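Catalytic domain of the nuclear inclusion protein A (nia) (Tobacco etch virus, PDB 1LVM) probably cleaves the viral polyprotein at specific sites as a chymotrypsin-like cysteine protease of peptidase family C4. Local coordinates at residues E110-T122 with S131-S143. The protein carries 1 engineered substitution. Sequence-based numbering, arbitrary orientation.
Sequences EPQREERICLVTT and SMVSDTSCTFPSS
A chi1 of 76° swings Ser134 OG between its own backbone N and carbonyl carbon, where it meets the main chain of Leu119, and a chi1 of 60° with an extended chi2 carries Ile117 CD1 across Thr139 at about a right angle, 3.6 Å from CB. The serine hydroxyl does a backbone carbonyl's work: Leu119 N donates to Ser134 OG at 2.9 Å in a nearly straight bond (169°), while OG gives its own proton to Asp135 O. Ser134 N returns a bond to Leu119 O. This exchange bridges a one-residue slip in register between two antiparallel runs. In one, Thr121 and Met132 form a hydrogen-bonded pair with Val120–Val133 and Thr122–Ser131 as its non-hydrogen-bonded neighbours; in the other, Ile117 N donates to Ser137 O at 2.9 Å, and Ser137 N donates back to Ile117 O. At the slip, Cys118 SG packs against Val133 CG1 at 3.6 Å. The methyl CG2 of Thr136 sits over one face of the exposed Arg116 guanidinium, offset toward its rim, and packs 3.5 Å from Arg116 CB. Farther along, the type II turn from Gln112 to Glu115 is tied down by Glu114 N, which bonds to Thr139 O at 2.7 Å. The Glu114 carboxylate approaches the edge of the Phe140 ring, OE2 3.8 Å from CZ, and Arg113 runs obliquely past the same ring. Together the segments form a beta hairpin in one barrel of the chymotrypsin-like fold. Strand 162-165 pairs with 116-123 and closes the six-stranded barrel, and strand 147-150 continues the sheet beyond 130-142, where Lys149 O takes the Thr139 hydroxyl; Ile117 touches Leu163 of strand 162-165, His150 of 147-150 and Phe187 of 185-189.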
ATOM      1  N   GLU A 110     -11.367  -5.443   5.814  1.00 16.64           N
ATOM      2  CA  GLU A 110     -11.993  -4.221   5.347  1.00 13.95           C
ATOM      3  C   GLU A 110     -12.056  -3.215   6.488  1.00 14.24           C
ATOM      4  O   GLU A 110     -12.207  -3.584   7.610  1.00 15.96           O
ATOM      5  CB  GLU A 110     -13.421  -4.474   4.900  1.00 12.26           C
ATOM      6  CG  GLU A 110     -13.493  -5.523   3.752  1.00 17.34           C
ATOM      7  CD  GLU A 110     -14.897  -5.583   3.166  1.00 23.02           C
ATOM      8  OE1 GLU A 110     -15.200  -4.757   2.294  1.00 24.36           O
ATOM      9  OE2 GLU A 110     -15.676  -6.442   3.604  1.00 25.01           O
ATOM     10  N   PRO A 111     -11.921  -1.915   6.174  1.00 14.68           N
ATOM     11  CA  PRO A 111     -11.985  -0.857   7.175  1.00 16.32           C
ATOM     12  C   PRO A 111     -13.428  -0.783   7.708  1.00 20.27           C
ATOM     13  O   PRO A 111     -14.324  -1.305   7.090  1.00 15.24           O
ATOM     14  CB  PRO A 111     -11.561   0.396   6.399  1.00 18.50           C
ATOM     15  CG  PRO A 111     -11.865   0.090   4.961  1.00 26.48           C
ATOM     16  CD  PRO A 111     -11.569  -1.393   4.824  1.00 18.50           C
ATOM     17  N   GLN A 112     -13.610  -0.174   8.872  1.00 16.86           N
ATOM     18  CA  GLN A 112     -14.913  -0.040   9.509  1.00 18.55           C
ATOM     19  C   GLN A 112     -15.158   1.425   9.738  1.00 21.25           C
ATOM     20  O   GLN A 112     -14.296   2.164  10.191  1.00 17.87           O
ATOM     21  CB  GLN A 112     -14.900  -0.829  10.824  1.00 25.62           C
ATOM     22  CG  GLN A 112     -14.774  -2.336  10.494  1.00 23.46           C
ATOM     23  CD  GLN A 112     -14.516  -3.230  11.697  1.00 93.94           C
ATOM     24  OE1 GLN A 112     -14.453  -2.766  12.842  1.00 35.61           O
ATOM     25  NE2 GLN A 112     -14.356  -4.532  11.435  1.00 26.69           N
ATOM     26  N   ARG A 113     -16.338   1.865   9.374  1.00 20.22           N
ATOM     27  CA  ARG A 113     -16.645   3.289   9.510  1.00 18.75           C
ATOM     28  C   ARG A 113     -16.297   3.894  10.887  1.00 20.12           C
ATOM     29  O   ARG A 113     -16.537   3.308  11.957  1.00 17.99           O
ATOM     30  CB  ARG A 113     -18.160   3.464   9.197  1.00 25.65           C
ATOM     31  CG  ARG A 113     -18.566   4.882   9.096  1.00 32.12           C
ATOM     32  CD  ARG A 113     -20.083   5.025   9.300  1.00 57.99           C
ATOM     33  NE  ARG A 113     -20.519   6.339   8.831  1.00 28.59           N
ATOM     34  CZ  ARG A 113     -20.750   6.616   7.554  1.00 93.94           C
ATOM     35  NH1 ARG A 113     -20.611   5.662   6.648  1.00 49.59           N
ATOM     36  NH2 ARG A 113     -21.043   7.852   7.173  1.00 72.69           N
ATOM     37  N   GLU A 114     -15.678   5.055  10.841  1.00 13.92           N
ATOM     38  CA  GLU A 114     -15.318   5.770  12.027  1.00 20.73           C
ATOM     39  C   GLU A 114     -14.187   5.184  12.868  1.00 31.97           C
ATOM     40  O   GLU A 114     -13.810   5.752  13.892  1.00 22.99           O
ATOM     41  CB  GLU A 114     -16.613   5.991  12.845  1.00 29.42           C
ATOM     42  CG  GLU A 114     -16.574   7.247  13.677  1.00 38.89           C
ATOM     43  CD  GLU A 114     -17.928   7.956  13.757  1.00 45.93           C
ATOM     44  OE1 GLU A 114     -18.986   7.275  13.772  1.00 42.57           O
ATOM     45  OE2 GLU A 114     -17.910   9.203  13.821  1.00 67.94           O
ATOM     46  N   GLU A 115     -13.584   4.085  12.432  1.00 18.72           N
ATOM     47  CA  GLU A 115     -12.521   3.558  13.267  1.00 18.04           C
ATOM     48  C   GLU A 115     -11.231   4.363  13.180  1.00 19.69           C
ATOM     49  O   GLU A 115     -10.970   5.117  12.216  1.00 16.03           O
ATOM     50  CB  GLU A 115     -12.260   2.083  12.941  1.00 19.88           C
ATOM     51  CG  GLU A 115     -11.547   1.870  11.639  1.00 20.26           C
ATOM     52  CD  GLU A 115     -11.140   0.405  11.471  1.00 23.78           C
ATOM     53  OE1 GLU A 115     -10.730  -0.244  12.455  1.00 16.81           O
ATOM     54  OE2 GLU A 115     -11.230  -0.104  10.352  1.00 17.46           O
ATOM     55  N   ARG A 116     -10.413   4.217  14.220  1.00 20.63           N
ATOM     56  CA  ARG A 116      -9.146   4.916  14.308  1.00 14.41           C
ATOM     57  C   ARG A 116      -8.002   4.162  13.617  1.00 18.22           C
ATOM     58  O   ARG A 116      -7.808   2.985  13.897  1.00 17.03           O
ATOM     59  CB  ARG A 116      -8.734   5.116  15.785  1.00 13.68           C
ATOM     60  CG  ARG A 116      -9.775   5.981  16.571  1.00 26.41           C
ATOM     61  CD  ARG A 116      -9.444   5.988  18.081  1.00 30.78           C
ATOM     62  NE  ARG A 116      -8.219   6.743  18.380  1.00 24.74           N
ATOM     63  CZ  ARG A 116      -8.131   8.072  18.478  1.00 36.39           C
ATOM     64  NH1 ARG A 116      -9.210   8.846  18.313  1.00 25.63           N
ATOM     65  NH2 ARG A 116      -6.951   8.642  18.728  1.00 27.17           N
ATOM     66  N   ILE A 117      -7.289   4.850  12.727  1.00 14.74           N
ATOM     67  CA  ILE A 117      -6.196   4.240  11.995  1.00 18.63           C
ATOM     68  C   ILE A 117      -4.962   5.099  12.046  1.00 16.55           C
ATOM     69  O   ILE A 117      -5.052   6.307  12.352  1.00 16.33           O
ATOM     70  CB  ILE A 117      -6.595   4.003  10.510  1.00 15.81           C
ATOM     71  CG1 ILE A 117      -6.950   5.341   9.809  1.00 16.87           C
ATOM     72  CG2 ILE A 117      -7.814   3.048  10.466  1.00 14.22           C
ATOM     73  CD1 ILE A 117      -7.378   5.191   8.260  1.00 14.45           C
ATOM     74  N   CYS A 118      -3.796   4.487  11.794  1.00 10.55           N
ATOM     75  CA  CYS A 118      -2.578   5.261  11.679  1.00 13.09           C
ATOM     76  C   CYS A 118      -1.868   4.723  10.420  1.00 14.52           C
ATOM     77  O   CYS A 118      -2.209   3.681   9.845  1.00 16.19           O
ATOM     78  CB  CYS A 118      -1.660   5.128  12.936  1.00 18.75           C
ATOM     79  SG  CYS A 118      -1.144   3.377  13.215  1.00 16.48           S
ATOM     80  N   LEU A 119      -0.936   5.503   9.955  1.00 14.72           N
ATOM     81  CA  LEU A 119      -0.183   5.175   8.780  1.00 16.09           C
ATOM     82  C   LEU A 119       1.192   4.716   9.215  1.00 15.36           C
ATOM     83  O   LEU A 119       1.898   5.410   9.944  1.00 14.30           O
ATOM     84  CB  LEU A 119      -0.055   6.406   7.888  1.00 11.73           C
ATOM     85  CG  LEU A 119       0.661   6.216   6.539  1.00 18.90           C
ATOM     86  CD1 LEU A 119      -0.214   5.435   5.624  1.00 20.69           C
ATOM     87  CD2 LEU A 119       0.938   7.545   5.888  1.00 29.86           C
ATOM     88  N   VAL A 120       1.601   3.574   8.682  1.00 17.96           N
ATOM     89  CA  VAL A 120       2.880   2.966   9.039  1.00 12.28           C
ATOM     90  C   VAL A 120       3.819   2.920   7.896  1.00 18.59           C
ATOM     91  O   VAL A 120       3.405   2.595   6.791  1.00 15.54           O
ATOM     92  CB  VAL A 120       2.635   1.525   9.587  1.00 12.62           C
ATOM     93  CG1 VAL A 120       4.060   0.780   9.880  1.00 15.45           C
ATOM     94  CG2 VAL A 120       1.838   1.692  10.921  1.00 12.08           C
ATOM     95  N   THR A 121       5.072   3.301   8.132  1.00 15.27           N
ATOM     96  CA  THR A 121       6.034   3.250   7.081  1.00 18.82           C
ATOM     97  C   THR A 121       7.365   2.741   7.611  1.00 16.57           C
ATOM     98  O   THR A 121       7.484   2.372   8.759  1.00 16.74           O
ATOM     99  CB  THR A 121       6.173   4.644   6.397  1.00 24.89           C
ATOM    100  OG1 THR A 121       6.731   5.627   7.283  1.00 23.22           O
ATOM    101  CG2 THR A 121       4.800   5.138   5.965  1.00 30.67           C
ATOM    102  N   THR A 122       8.372   2.742   6.739  1.00 19.84           N
ATOM    103  CA  THR A 122       9.695   2.269   7.090  1.00 18.88           C
ATOM    104  C   THR A 122      10.659   3.296   6.443  1.00 26.58           C
ATOM    105  O   THR A 122      10.455   3.730   5.295  1.00 35.99           O
ATOM    106  CB  THR A 122      10.001   0.856   6.459  1.00 19.58           C
ATOM    107  OG1 THR A 122       9.028  -0.088   6.925  1.00 40.54           O
ATOM    108  CG2 THR A 122      11.347   0.334   6.933  1.00 15.91           C
ATOM    109  N   SER A 131      11.199   1.553  11.382  1.00 30.00           N
ATOM    110  CA  SER A 131       9.754   1.706  11.390  1.00 28.30           C
ATOM    111  C   SER A 131       9.253   3.091  11.839  1.00 42.83           C
ATOM    112  O   SER A 131       9.827   3.659  12.774  1.00 20.26           O
ATOM    113  CB  SER A 131       9.212   0.661  12.321  1.00 19.74           C
ATOM    114  OG  SER A 131       9.780   0.810  13.604  1.00 50.74           O
ATOM    115  N   MET A 132       8.154   3.592  11.236  1.00 16.96           N
ATOM    116  CA  MET A 132       7.619   4.915  11.553  1.00 12.88           C
ATOM    117  C   MET A 132       6.112   4.808  11.640  1.00 17.09           C
ATOM    118  O   MET A 132       5.541   4.053  10.867  1.00 16.93           O
ATOM    119  CB  MET A 132       8.071   5.859  10.462  1.00 14.68           C
ATOM    120  CG  MET A 132       9.597   5.773  10.287  1.00 25.76           C
ATOM    121  SD  MET A 132      10.266   6.924   9.042  1.00 34.02           S
ATOM    122  CE  MET A 132       9.641   8.253   9.428  1.00 17.55           C
ATOM    123  N   VAL A 133       5.483   5.533  12.583  1.00 15.07           N
ATOM    124  CA  VAL A 133       4.034   5.459  12.788  1.00 12.12           C
ATOM    125  C   VAL A 133       3.549   6.872  12.948  1.00 14.79           C
ATOM    126  O   VAL A 133       4.173   7.705  13.626  1.00 18.30           O
ATOM    127  CB  VAL A 133       3.704   4.732  14.082  1.00 23.05           C
ATOM    128  CG1 VAL A 133       2.204   4.311  14.096  1.00 21.96           C
ATOM    129  CG2 VAL A 133       4.553   3.500  14.177  1.00 29.89           C
ATOM    130  N   SER A 134       2.408   7.131  12.332  1.00 12.51           N
ATOM    131  CA  SER A 134       1.877   8.474  12.320  1.00 16.20           C
ATOM    132  C   SER A 134       0.902   8.642  13.451  1.00 14.59           C
ATOM    133  O   SER A 134       0.591   7.720  14.192  1.00 14.94           O
ATOM    134  CB  SER A 134       1.116   8.722  10.991  1.00 20.30           C
ATOM    135  OG  SER A 134      -0.139   8.055  11.069  1.00 14.22           O
ATOM    136  N   ASP A 135       0.379   9.855  13.538  1.00 14.18           N
ATOM    137  CA  ASP A 135      -0.645  10.090  14.518  1.00 19.40           C
ATOM    138  C   ASP A 135      -1.904   9.458  13.927  1.00 20.17           C
ATOM    139  O   ASP A 135      -1.941   9.042  12.785  1.00 17.33           O
ATOM    140  CB  ASP A 135      -0.779  11.606  14.750  1.00 19.39           C
ATOM    141  CG  ASP A 135      -1.536  11.966  16.025  1.00 22.69           C
ATOM    142  OD1 ASP A 135      -2.245  11.134  16.661  1.00 21.77           O
ATOM    143  OD2 ASP A 135      -1.440  13.154  16.387  1.00 32.00           O
ATOM    144  N   THR A 136      -2.936   9.393  14.735  1.00 15.25           N
ATOM    145  CA  THR A 136      -4.193   8.728  14.433  1.00 20.38           C
ATOM    146  C   THR A 136      -5.280   9.577  13.822  1.00 25.04           C
ATOM    147  O   THR A 136      -5.510  10.707  14.237  1.00 19.85           O
ATOM    148  CB  THR A 136      -4.740   8.138  15.745  1.00 26.25           C
ATOM    149  OG1 THR A 136      -3.775   7.242  16.264  1.00 29.73           O
ATOM    150  CG2 THR A 136      -6.017   7.367  15.497  1.00 20.85           C
ATOM    151  N   SER A 137      -5.968   8.999  12.845  1.00 16.66           N
ATOM    152  CA  SER A 137      -7.083   9.681  12.187  1.00 14.27           C
ATOM    153  C   SER A 137      -8.318   8.746  12.193  1.00 17.55           C
ATOM    154  O   SER A 137      -8.150   7.540  12.240  1.00 17.70           O
ATOM    155  CB  SER A 137      -6.653   9.942  10.739  1.00 24.42           C
ATOM    156  OG  SER A 137      -7.735  10.262   9.878  1.00 20.80           O
ATOM    157  N   CYS A 138      -9.550   9.286  12.212  1.00 17.73           N
ATOM    158  CA  CYS A 138     -10.719   8.415  12.031  1.00 15.14           C
ATOM    159  C   CYS A 138     -10.853   8.274  10.469  1.00 15.72           C
ATOM    160  O   CYS A 138     -10.159   8.950   9.707  1.00 23.47           O
ATOM    161  CB  CYS A 138     -11.994   9.021  12.642  1.00 35.34           C
ATOM    162  SG  CYS A 138     -11.987   8.994  14.477  1.00 44.09           S
ATOM    163  N   THR A 139     -11.726   7.394  10.018  1.00 19.21           N
ATOM    164  CA  THR A 139     -11.876   7.139   8.587  1.00 17.44           C
ATOM    165  C   THR A 139     -13.289   6.846   8.213  1.00 16.32           C
ATOM    166  O   THR A 139     -14.058   6.310   9.038  1.00 17.31           O
ATOM    167  CB  THR A 139     -10.923   5.944   8.166  1.00 15.90           C
ATOM    168  OG1 THR A 139     -10.892   5.816   6.746  1.00 16.06           O
ATOM    169  CG2 THR A 139     -11.346   4.619   8.802  1.00 15.98           C
ATOM    170  N   PHE A 140     -13.635   7.222   6.969  1.00 17.37           N
ATOM    171  CA  PHE A 140     -14.944   7.006   6.395  1.00 13.97           C
ATOM    172  C   PHE A 140     -14.876   6.654   4.940  1.00 14.77           C
ATOM    173  O   PHE A 140     -13.960   7.096   4.246  1.00 20.23           O
ATOM    174  CB  PHE A 140     -15.815   8.276   6.514  1.00 19.10           C
ATOM    175  CG  PHE A 140     -15.943   8.783   7.891  1.00 24.62           C
ATOM    176  CD1 PHE A 140     -14.935   9.600   8.426  1.00 21.71           C
ATOM    177  CD2 PHE A 140     -17.099   8.508   8.649  1.00 24.96           C
ATOM    178  CE1 PHE A 140     -15.078  10.147   9.689  1.00 28.95           C
ATOM    179  CE2 PHE A 140     -17.261   9.054   9.935  1.00 24.83           C
ATOM    180  CZ  PHE A 140     -16.240   9.877  10.446  1.00 27.30           C
ATOM    181  N   PRO A 141     -15.857   5.857   4.437  1.00 15.42           N
ATOM    182  CA  PRO A 141     -15.772   5.549   3.004  1.00 14.99           C
ATOM    183  C   PRO A 141     -16.132   6.754   2.163  1.00 22.50           C
ATOM    184  O   PRO A 141     -17.017   7.546   2.527  1.00 22.52           O
ATOM    185  CB  PRO A 141     -16.815   4.486   2.803  1.00 17.56           C
ATOM    186  CG  PRO A 141     -17.858   4.878   3.812  1.00 26.54           C
ATOM    187  CD  PRO A 141     -17.019   5.192   5.034  1.00 18.61           C
ATOM    188  N   SER A 142     -15.463   6.885   1.039  1.00 18.81           N
ATOM    189  CA  SER A 142     -15.812   7.928   0.073  1.00 22.67           C
ATOM    190  C   SER A 142     -16.583   7.123  -1.016  1.00 35.60           C
ATOM    191  O   SER A 142     -15.988   6.281  -1.685  1.00 62.52           O
ATOM    192  CB  SER A 142     -14.574   8.553  -0.536  1.00 21.10           C
ATOM    193  OG  SER A 142     -15.002   9.451  -1.553  1.00 26.10           O
ATOM    194  N   SER A 143     -17.887   7.351  -1.175  1.00 58.61           N
ATOM    195  CA  SER A 143     -18.720   6.608  -2.157  1.00 39.90           C
ATOM    196  C   SER A 143     -19.005   5.176  -1.783  1.00 66.32           C
ATOM    197  O   SER A 143     -19.430   4.855  -0.673  1.00 73.73           O
ATOM    198  CB  SER A 143     -18.086   6.523  -3.549  1.00 38.24           C
ATOM    199  OG  SER A 143     -17.941   7.789  -4.187  1.00 69.09           O
TER